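Local coordinates for biofilm growth-associated repressor (Xylella fastidiosa, PDB 3PQK), which represses transcription of its own operon by binding a palindromic AT-rich sequence across the -10 region of the blh promoter, at residues P23-L28 with S54-V59; E34-V39 with F76-E81. All blocks are in the same frame, centred on the assembly; numbering follows the deposited sequence.

Contact 1 of 2, residues P23-L28 with S54-V59; sequences PVRLML and SQQLGV
Leu-28 of helix 23-33 meets Leu-57 of helix 52-62 on the buried side of this crossing, and the pair illustrates how one helix-helix interface can be oily at one margin and polar at the other. CD1 of Leu-28 reaches CG of Leu-57 at 3.9 Å, while its CD2 lies against CD2 of Leu-57; the two side chains cross at about a right angle. Leu-57 starts out pointing away from the other helix, and its branched end comes back to close the gap. Ile-46 and Leu-42 of helix 39-46 press on Leu-28 and Leu-57 respectively, and Leu-53 and Leu-60 add further contacts to Leu-28, so the leucines are enclosed by neighbouring helices.

Gln-56 occupies the middle. Its CB touches CD1 of Leu-28, and its CG lies 3.8 Å from CG1 of Val-24, the methyl set anti to the backbone N. A bend at chi2 (-52°) turns CD aside from an extended course, and the amide oxygen OE1 accepts a hydrogen bond of 2.7 Å from NE of Arg-25. The donor lies nearly in line with the C=O bond, although the angle at the hydrogen is only 143° and OE1 is tilted somewhat from the guanidinium plane.

Burial lessens here: Arg-25, Gln-56 and Val-59 are partly exposed, with Val-59 at the margin. Its CG1 sits over one face of the guanidinium, offset toward its rim and 3.5 Å from CZ, while NH1 hydrogen-bonds to the carbonyl oxygen of Thr-19. The axes of segments 23-28 and 54-59 approach to 9.5 Å at a crossing angle of -75°. Such steep packing joins the helix-turn-helix, whose predicted range ends with helix 52-62, to helix 23-33 in the winged-helix fold of ArsR-type repressors.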
loop_
_atom_site.group_PDB
_atom_site.type_symbol
_atom_site.label_atom_id
_atom_site.label_comp_id
_atom_site.label_asym_id
_atom_site.label_seq_id
_atom_site.Cartn_x
_atom_site.Cartn_y
_atom_site.Cartn_z
ATOM N N PRO B 23 -8.737 6.592 5.080
ATOM C CA PRO B 23 -8.115 7.938 5.015
ATOM C C PRO B 23 -7.596 8.492 6.334
ATOM O O PRO B 23 -6.521 9.091 6.356
ATOM C CB PRO B 23 -9.227 8.815 4.412
ATOM C CG PRO B 23 -10.510 8.044 4.630
ATOM C CD PRO B 23 -10.090 6.607 4.472
ATOM N N VAL B 24 -8.318 8.261 7.440
ATOM C CA VAL B 24 -7.901 8.749 8.766
ATOM C C VAL B 24 -6.638 8.001 9.220
ATOM O O VAL B 24 -5.687 8.652 9.680
ATOM C CB VAL B 24 -9.046 8.735 9.820
ATOM C CG1 VAL B 24 -8.541 9.163 11.203
ATOM C CG2 VAL B 24 -10.224 9.615 9.368
ATOM N N ARG B 25 -6.583 6.669 8.996
ATOM C CA ARG B 25 -5.374 5.881 9.306
ATOM C C ARG B 25 -4.189 6.379 8.503
ATOM O O ARG B 25 -3.103 6.531 9.049
ATOM C CB ARG B 25 -5.588 4.395 9.047
ATOM C CG ARG B 25 -6.509 3.759 10.045
ATOM C CD ARG B 25 -6.800 2.327 9.661
ATOM N NE ARG B 25 -8.106 1.906 10.147
ATOM C CZ ARG B 25 -8.827 0.913 9.635
ATOM N NH1 ARG B 25 -8.375 0.218 8.598
ATOM N NH2 ARG B 25 -10.004 0.607 10.158
ATOM N N LEU B 26 -4.404 6.703 7.228
ATOM C CA LEU B 26 -3.333 7.242 6.407
ATOM C C LEU B 26 -2.793 8.598 6.891
ATOM O O LEU B 26 -1.579 8.785 6.933
ATOM C CB LEU B 26 -3.743 7.306 4.939
ATOM C CG LEU B 26 -3.693 5.959 4.242
ATOM C CD1 LEU B 26 -4.384 6.029 2.884
ATOM C CD2 LEU B 26 -2.246 5.503 4.059
HETATM N N MSE B 27 -3.690 9.516 7.263
HETATM C CA MSE B 27 -3.295 10.848 7.760
HETATM C C MSE B 27 -2.492 10.676 9.054
HETATM O O MSE B 27 -1.415 11.240 9.181
HETATM C CB MSE B 27 -4.531 11.728 7.981
HETATM C CG MSE B 27 -5.252 12.099 6.691
HETATM SE SE MSE B 27 -6.776 13.303 6.976
HETATM C CE MSE B 27 -8.095 12.162 7.638
ATOM N N LEU B 28 -2.930 9.751 9.918
ATOM C CA LEU B 28 -2.254 9.426 11.161
ATOM C C LEU B 28 -0.848 8.889 10.934
ATOM O O LEU B 28 0.080 9.416 11.500
ATOM C CB LEU B 28 -3.116 8.441 11.984
ATOM C CG LEU B 28 -4.349 9.058 12.650
ATOM C CD1 LEU B 28 -5.272 7.982 13.186
ATOM C CD2 LEU B 28 -3.950 10.032 13.776
ATOM N N SER B 54 -9.320 8.295 18.267
ATOM C CA SER B 54 -8.861 7.205 19.133
ATOM C C SER B 54 -9.304 5.822 18.650
ATOM O O SER B 54 -8.634 4.846 18.965
ATOM C CB SER B 54 -9.229 7.437 20.599
ATOM O OG SER B 54 -8.178 8.108 21.277
ATOM N N GLN B 55 -10.407 5.738 17.869
ATOM C CA GLN B 55 -10.852 4.458 17.279
ATOM C C GLN B 55 -9.813 4.002 16.250
ATOM O O GLN B 55 -9.363 2.848 16.288
ATOM C CB GLN B 55 -12.218 4.580 16.583
ATOM C CG GLN B 55 -13.400 4.694 17.541
ATOM C CD GLN B 55 -14.705 5.055 16.861
ATOM O OE1 GLN B 55 -14.757 5.405 15.675
ATOM N NE2 GLN B 55 -15.798 4.970 17.602
ATOM N N GLN B 56 -9.384 4.948 15.390
ATOM C CA GLN B 56 -8.401 4.719 14.333
ATOM C C GLN B 56 -6.990 4.453 14.811
ATOM O O GLN B 56 -6.334 3.574 14.245
ATOM C CB GLN B 56 -8.496 5.795 13.236
ATOM C CG GLN B 56 -9.890 5.857 12.556
ATOM C CD GLN B 56 -10.336 4.509 12.055
ATOM O OE1 GLN B 56 -9.585 3.811 11.375
ATOM N NE2 GLN B 56 -11.537 4.074 12.451
ATOM N N LEU B 57 -6.520 5.143 15.887
ATOM C CA LEU B 57 -5.197 4.861 16.485
ATOM C C LEU B 57 -5.265 3.475 17.164
ATOM O O LEU B 57 -4.258 2.762 17.248
ATOM C CB LEU B 57 -4.762 5.942 17.506
ATOM C CG LEU B 57 -4.329 7.322 16.957
ATOM C CD1 LEU B 57 -4.534 8.441 18.016
ATOM C CD2 LEU B 57 -2.871 7.321 16.487
ATOM N N GLY B 58 -6.465 3.125 17.653
ATOM C CA GLY B 58 -6.767 1.830 18.263
ATOM C C GLY B 58 -6.528 0.721 17.257
ATOM O O GLY B 58 -5.702 -0.150 17.512
ATOM N N VAL B 59 -7.118 0.844 16.047
ATOM C CA VAL B 59 -6.905 -0.089 14.914
ATOM C C VAL B 59 -5.410 -0.188 14.547
ATOM O O VAL B 59 -4.893 -1.281 14.410
ATOM C CB VAL B 59 -7.772 0.264 13.677
ATOM C CG1 VAL B 59 -7.395 -0.590 12.460
ATOM C CG2 VAL B 59 -9.264 0.133 13.990
#

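Contact 2 of 2, residues E34-V39 with F76-E81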
loop_
_atom_site.group_PDB
_atom_site.type_symbol
_atom_site.label_atom_id
_atom_site.label_comp_id
_atom_site.label_asym_id
_atom_site.label_seq_id
_atom_site.Cartn_x
_atom_site.Cartn_y
_atom_site.Cartn_z
ATOM N N GLU B 34 6.931 12.060 10.814
ATOM C CA GLU B 34 7.574 13.284 11.279
ATOM C C GLU B 34 7.970 13.284 12.762
ATOM O O GLU B 34 8.886 14.022 13.147
ATOM C CB GLU B 34 6.720 14.489 10.907
ATOM C CG GLU B 34 6.679 14.681 9.392
ATOM C CD GLU B 34 5.598 15.586 8.847
ATOM O OE1 GLU B 34 4.853 16.194 9.649
ATOM O OE2 GLU B 34 5.514 15.710 7.605
ATOM N N GLY B 35 7.366 12.397 13.555
ATOM C CA GLY B 35 7.703 12.273 14.966
ATOM C C GLY B 35 6.568 11.782 15.831
ATOM O O GLY B 35 5.494 11.446 15.321
ATOM N N GLU B 36 6.810 11.740 17.147
ATOM C CA GLU B 36 5.852 11.292 18.169
ATOM C C GLU B 36 4.886 12.403 18.493
ATOM O O GLU B 36 5.325 13.535 18.703
ATOM C CB GLU B 36 6.587 10.897 19.466
ATOM C CG GLU B 36 7.673 9.848 19.283
ATOM C CD GLU B 36 8.310 9.286 20.542
ATOM O OE1 GLU B 36 7.882 9.659 21.658
ATOM O OE2 GLU B 36 9.236 8.453 20.407
ATOM N N PHE B 37 3.580 12.110 18.529
ATOM C CA PHE B 37 2.585 13.134 18.844
ATOM C C PHE B 37 1.575 12.646 19.854
ATOM O O PHE B 37 1.236 11.460 19.875
ATOM C CB PHE B 37 1.855 13.617 17.581
ATOM C CG PHE B 37 2.753 14.288 16.571
ATOM C CD1 PHE B 37 3.142 15.613 16.734
ATOM C CD2 PHE B 37 3.258 13.581 15.489
ATOM C CE1 PHE B 37 3.989 16.229 15.806
ATOM C CE2 PHE B 37 4.097 14.204 14.551
ATOM C CZ PHE B 37 4.455 15.526 14.717
ATOM N N SER B 38 1.033 13.584 20.645
ATOM C CA SER B 38 0.033 13.225 21.624
ATOM C C SER B 38 -1.288 13.183 20.883
ATOM O O SER B 38 -1.338 13.602 19.733
ATOM C CB SER B 38 0.015 14.239 22.770
ATOM O OG SER B 38 -0.681 15.408 22.373
ATOM N N VAL B 39 -2.353 12.704 21.527
ATOM C CA VAL B 39 -3.684 12.623 20.929
ATOM C C VAL B 39 -4.220 14.011 20.583
ATOM O O VAL B 39 -4.818 14.183 19.521
ATOM C CB VAL B 39 -4.652 11.724 21.770
ATOM C CG1 VAL B 39 -4.984 12.328 23.144
ATOM C CG2 VAL B 39 -5.921 11.370 21.010
ATOM N N PHE B 76 2.551 9.690 24.201
ATOM C CA PHE B 76 2.881 9.989 22.798
ATOM C C PHE B 76 2.727 8.746 21.943
ATOM O O PHE B 76 3.183 7.661 22.331
ATOM C CB PHE B 76 4.329 10.494 22.629
ATOM C CG PHE B 76 4.583 11.821 23.291
ATOM C CD1 PHE B 76 4.124 13.003 22.716
ATOM C CD2 PHE B 76 5.242 11.891 24.515
ATOM C CE1 PHE B 76 4.307 14.227 23.356
ATOM C CE2 PHE B 76 5.449 13.124 25.146
ATOM C CZ PHE B 76 4.997 14.284 24.550
ATOM N N TYR B 77 2.164 8.925 20.754
ATOM C CA TYR B 77 2.043 7.853 19.769
ATOM C C TYR B 77 3.206 7.995 18.824
ATOM O O TYR B 77 3.688 9.093 18.600
ATOM C CB TYR B 77 0.722 7.953 19.022
ATOM C CG TYR B 77 -0.486 7.684 19.896
ATOM C CD1 TYR B 77 -1.116 6.443 19.886
ATOM C CD2 TYR B 77 -1.042 8.692 20.678
ATOM C CE1 TYR B 77 -2.263 6.207 20.641
ATOM C CE2 TYR B 77 -2.184 8.464 21.449
ATOM C CZ TYR B 77 -2.783 7.215 21.436
ATOM O OH TYR B 77 -3.920 6.983 22.173
ATOM N N ARG B 78 3.673 6.887 18.295
ATOM C CA ARG B 78 4.798 6.799 17.396
ATOM C C ARG B 78 4.607 5.546 16.552
ATOM O O ARG B 78 3.907 4.616 16.967
ATOM C CB ARG B 78 6.120 6.684 18.184
ATOM C CG ARG B 78 6.179 5.537 19.213
ATOM C CD ARG B 78 7.556 5.355 19.835
ATOM N NE ARG B 78 8.422 4.515 19.006
ATOM C CZ ARG B 78 9.753 4.512 19.052
ATOM N NH1 ARG B 78 10.399 5.324 19.883
ATOM N NH2 ARG B 78 10.448 3.712 18.252
ATOM N N LEU B 79 5.263 5.517 15.408
ATOM C CA LEU B 79 5.258 4.377 14.532
ATOM C C LEU B 79 6.099 3.272 15.159
ATOM O O LEU B 79 7.077 3.552 15.861
ATOM C CB LEU B 79 5.909 4.769 13.196
ATOM C CG LEU B 79 5.106 5.679 12.281
ATOM C CD1 LEU B 79 5.942 6.049 11.061
ATOM C CD2 LEU B 79 3.794 5.011 11.844
ATOM N N THR B 80 5.777 2.021 14.865
ATOM C CA THR B 80 6.651 0.948 15.358
ATOM C C THR B 80 7.864 0.863 14.414
ATOM O O THR B 80 7.905 1.569 13.398
ATOM C CB THR B 80 5.900 -0.364 15.529
ATOM O OG1 THR B 80 5.371 -0.774 14.277
ATOM C CG2 THR B 80 4.801 -0.269 16.557
ATOM N N GLU B 81 8.874 0.058 14.776
ATOM C CA GLU B 81 10.079 -0.102 13.969
ATOM C C GLU B 81 10.001 -1.390 13.136
ATOM O O GLU B 81 10.976 -1.800 12.491
ATOM C CB GLU B 81 11.331 -0.052 14.849
ATOM C CG GLU B 81 11.664 1.341 15.354
ATOM C CD GLU B 81 12.983 1.421 16.097
ATOM O OE1 GLU B 81 13.045 0.948 17.256
ATOM O OE2 GLU B 81 13.960 1.945 15.515
#
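Phe-37 and Tyr-77 hold the two backbones together through a single antiparallel bridge, a small worked example of a loop pinned to the edge of a strand. Tyr-77 N gives a hydrogen bond to Phe-37 O at 2.8 Å, almost straight at the hydrogen (173°) but from above the carbonyl plane. Phe-37 N gives another to Tyr-77 O at 3.0 Å. That second oxygen also receives a CA-H...O contact from Glu-36, with CA 3.1 Å away. Phe-37 O lies in the plane of the Tyr-77 ring, at its edge near CD2.

Around this backbone clasp stand side chains. The Glu-36 chain is extended beyond CG (chi2 -172°), which carries CD out alongside Arg-78. The two run side by side in the same direction, CG of Glu-36 3.7 Å from CB of Arg-78, and end in a salt bridge whose hydrogen bond, OE2 to NH1 at 3.4 Å, is weak. Glu-36 CB and OE1 also border CB of Phe-76, whose ring places CD1 beside Ser-38 N. On the other side of the bridge, CE2 of Tyr-77 touches CB of Val-39 at 4.1 Å.

Further out, more charges hold the acidic and basic groups. OE1 of Glu-36 pairs with Arg-69, and NE of Arg-78 with Glu-67, both on the neighbouring strand, while Glu-81 adds a long salt bridge to the network. Phe-37 leaves its backbone away from the strand, and its ring packs on Leu-32 and Leu-42. Ser-38 occupies the N-cap of helix 39-46: OG caps a backbone N and Glu-41 OE1 accepts from Ser-38 N, which fits a capping box. A single-bridge pairing links the loop before the helix-turn-helix to hairpin 66-69/76-79, where winged-helix proteins commonly have a short first strand; the hairpin forms the wing.

Contact 1 is the partly buried one and contact 2 lies at the surface, their centres about 12 Å apart. Contact 1 packs helix 52-62 of the predicted helix-turn-helix on helix 23-33; contact 2 ties the loop leading into that motif to the wing. Accordingly, side chains do the work in the first, apolar among the leucines and valines and polar where Arg-25 meets Gln-56, while backbone hydrogen bonds and a charge network carry the second. The two meet directly where Leu-57 CD2 packs 3.9 Å from Tyr-77 CD1, and again where Ser-54 touches Val-39, linking helix 52-62 to both partners of contact 2.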